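Local coordinates for 3-oxoacyl-[acyl-carrier-protein] reductase (Sinorhizobium meliloti, PDB 3U9L) that probably reduces 3-oxoacyl groups carried on acyl carrier protein with NADPH, as a member of the short-chain dehydrogenase/reductase family, at residues 154-159 with 221-226. Sequence-based numbering, arbitrary orientation.
Sequences PPYLAP and AGLGEE
The phenol ring of Y156 reaches across to the first turn of helix 223-233 and overlaps L223 and the backbone of G224. The ring carbon CE2 comes 3.8 Å from G224 N, and CD2 of Y156 lies 3.9 Å from G224 CA, so here the ring meets main-chain atoms of G224. CE1 of Y156, the ring carbon on the other side of CZ, meets CD2 of L223 at 3.9 Å. The leucine branch slants across the hydroxyl end of the ring, its CD2 also 3.9 Å from OH of Y156. With CG anti to the backbone N (chi1 179°) and chi2 at 59°, L223 presents CD2 to the ring. No hydrogen bond joins the segments; the Y156 hydroxyl is instead bonded to ND2 of N220, just ahead of the helix. Within the Rossmann-type fold of the short-chain dehydrogenases, residues 154-157 lie between strand 139-144 and helix 158-179, while helix 223-233 belongs to the excursion that follows strand 183-190. G222 occupies the N-cap position of helix 223-233, and its carbonyl O accepts a 3.0 Å bond from E226 N, closing the first helical turn, which contains L223 and G224. I227, directly after E226 in the same helix, also touches P155 and Y156. The second subunit borders the same region: its E177 accepts a hydrogen bond from the backbone N of Y156, and its R180 packs on L223.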
ATOM      1  N   PRO A 154      12.540  -9.205   0.301  1.00 21.04           N
ATOM      2  CA  PRO A 154      12.890  -9.827   1.602  1.00 20.46           C
ATOM      3  C   PRO A 154      11.778  -9.602   2.655  1.00 21.29           C
ATOM      4  O   PRO A 154      11.013  -8.652   2.586  1.00 20.32           O
ATOM      5  CB  PRO A 154      14.160  -9.069   2.033  1.00 20.41           C
ATOM      6  CG  PRO A 154      14.032  -7.666   1.300  1.00 20.45           C
ATOM      7  CD  PRO A 154      13.200  -7.917   0.052  1.00 18.51           C
ATOM      8  N   PRO A 155      11.709 -10.477   3.658  1.00 19.13           N
ATOM      9  CA  PRO A 155      10.859 -10.192   4.809  1.00 19.00           C
ATOM     10  C   PRO A 155      11.496  -9.077   5.663  1.00 18.58           C
ATOM     11  O   PRO A 155      12.626  -8.683   5.383  1.00 19.08           O
ATOM     12  CB  PRO A 155      10.877 -11.534   5.584  1.00 19.04           C
ATOM     13  CG  PRO A 155      11.431 -12.540   4.620  1.00 20.08           C
ATOM     14  CD  PRO A 155      12.332 -11.802   3.716  1.00 19.54           C
ATOM     15  N   TYR A 156      10.829  -8.628   6.713  1.00 17.11           N
ATOM     16  CA  TYR A 156      11.440  -7.727   7.706  1.00 17.95           C
ATOM     17  C   TYR A 156      11.528  -6.287   7.320  1.00 18.71           C
ATOM     18  O   TYR A 156      12.290  -5.543   7.955  1.00 18.88           O
ATOM     19  CB  TYR A 156      12.841  -8.208   8.231  1.00 17.65           C
ATOM     20  CG  TYR A 156      12.737  -9.219   9.365  1.00 18.68           C
ATOM     21  CD1 TYR A 156      11.686 -10.121   9.401  1.00 18.43           C
ATOM     22  CD2 TYR A 156      13.727  -9.320  10.368  1.00 19.58           C
ATOM     23  CE1 TYR A 156      11.573 -11.089  10.432  1.00 19.69           C
ATOM     24  CE2 TYR A 156      13.623 -10.306  11.424  1.00 20.30           C
ATOM     25  CZ  TYR A 156      12.537 -11.168  11.436  1.00 19.47           C
ATOM     26  OH  TYR A 156      12.351 -12.132  12.398  1.00 20.23           O
ATOM     27  N   LEU A 157      10.763  -5.869   6.309  1.00 18.11           N
ATOM     28  CA  LEU A 157      10.632  -4.427   6.036  1.00 19.03           C
ATOM     29  C   LEU A 157       9.145  -4.036   5.870  1.00 18.30           C
ATOM     30  O   LEU A 157       8.845  -3.084   5.163  1.00 18.50           O
ATOM     31  CB  LEU A 157      11.431  -3.997   4.794  1.00 18.58           C
ATOM     32  CG  LEU A 157      12.970  -4.043   4.896  1.00 20.68           C
ATOM     33  CD1 LEU A 157      13.443  -5.414   4.502  1.00 20.19           C
ATOM     34  CD2 LEU A 157      13.633  -2.925   4.020  1.00 20.50           C
ATOM     35  N   ALA A 158       8.237  -4.734   6.548  1.00 18.44           N
ATOM     36  CA  ALA A 158       6.789  -4.570   6.266  1.00 17.33           C
ATOM     37  C   ALA A 158       6.265  -3.143   6.299  1.00 18.07           C
ATOM     38  O   ALA A 158       5.606  -2.730   5.373  1.00 17.67           O
ATOM     39  CB  ALA A 158       5.899  -5.516   7.075  1.00 17.18           C
ATOM     40  N   PRO A 159       6.562  -2.362   7.355  1.00 19.55           N
ATOM     41  CA  PRO A 159       5.962  -1.015   7.334  1.00 18.79           C
ATOM     42  C   PRO A 159       6.430  -0.154   6.149  1.00 19.06           C
ATOM     43  O   PRO A 159       5.719   0.749   5.707  1.00 18.99           O
ATOM     44  CB  PRO A 159       6.489  -0.367   8.626  1.00 18.91           C
ATOM     45  CG  PRO A 159       7.041  -1.511   9.473  1.00 19.98           C
ATOM     46  CD  PRO A 159       7.538  -2.521   8.455  1.00 20.34           C
ATOM     47  N   ALA A 221      15.294 -16.950  15.270  1.00 22.67           N
ATOM     48  CA  ALA A 221      16.648 -16.607  15.711  1.00 23.10           C
ATOM     49  C   ALA A 221      17.584 -16.454  14.492  1.00 21.54           C
ATOM     50  O   ALA A 221      17.626 -17.336  13.648  1.00 20.10           O
ATOM     51  CB  ALA A 221      17.175 -17.707  16.708  1.00 25.56           C
ATOM     52  N   GLY A 222      18.299 -15.331  14.385  1.00 21.18           N
ATOM     53  CA  GLY A 222      19.248 -15.179  13.288  1.00 22.90           C
ATOM     54  C   GLY A 222      18.646 -14.760  11.919  1.00 22.92           C
ATOM     55  O   GLY A 222      19.386 -14.526  10.942  1.00 23.25           O
ATOM     56  N   LEU A 223      17.324 -14.680  11.822  1.00 20.67           N
ATOM     57  CA  LEU A 223      16.681 -14.451  10.521  1.00 20.98           C
ATOM     58  C   LEU A 223      16.982 -13.063   9.968  1.00 20.24           C
ATOM     59  O   LEU A 223      17.247 -12.911   8.775  1.00 19.83           O
ATOM     60  CB  LEU A 223      15.153 -14.693  10.604  1.00 21.21           C
ATOM     61  CG  LEU A 223      14.374 -14.452   9.300  1.00 21.38           C
ATOM     62  CD1 LEU A 223      14.898 -15.352   8.213  1.00 20.82           C
ATOM     63  CD2 LEU A 223      12.828 -14.657   9.508  1.00 19.83           C
ATOM     64  N   GLY A 224      16.957 -12.056  10.841  1.00 19.63           N
ATOM     65  CA  GLY A 224      17.359 -10.712  10.488  1.00 19.54           C
ATOM     66  C   GLY A 224      18.695 -10.643   9.744  1.00 22.17           C
ATOM     67  O   GLY A 224      18.769 -10.184   8.607  1.00 18.80           O
ATOM     68  N   GLU A 225      19.772 -11.152  10.377  1.00 21.79           N
ATOM     69  CA  GLU A 225      21.073 -11.136   9.724  1.00 21.30           C
ATOM     70  C   GLU A 225      21.144 -12.017   8.489  1.00 20.62           C
ATOM     71  O   GLU A 225      21.876 -11.722   7.555  1.00 21.05           O
ATOM     72  CB  GLU A 225      22.159 -11.607  10.699  1.00 22.10           C
ATOM     73  CG  GLU A 225      22.374 -10.594  11.798  1.00 24.41           C
ATOM     74  CD  GLU A 225      22.836  -9.219  11.262  1.00 28.35           C
ATOM     75  OE1 GLU A 225      22.605  -8.237  12.003  1.00 32.99           O
ATOM     76  OE2 GLU A 225      23.418  -9.110  10.125  1.00 28.13           O
ATOM     77  N   GLU A 226      20.459 -13.148   8.551  1.00 19.57           N
ATOM     78  CA  GLU A 226      20.380 -14.072   7.451  1.00 22.07           C
ATOM     79  C   GLU A 226      19.761 -13.347   6.228  1.00 22.23           C
ATOM     80  O   GLU A 226      20.227 -13.497   5.094  1.00 21.67           O
ATOM     81  CB  GLU A 226      19.492 -15.223   7.908  1.00 22.72           C
ATOM     82  CG  GLU A 226      19.268 -16.407   6.972  1.00 29.41           C
ATOM     83  CD  GLU A 226      18.413 -17.552   7.651  1.00 30.27           C
ATOM     84  OE1 GLU A 226      17.917 -17.326   8.774  1.00 29.73           O
ATOM     85  OE2 GLU A 226      18.216 -18.676   7.085  1.00 33.51           O
TER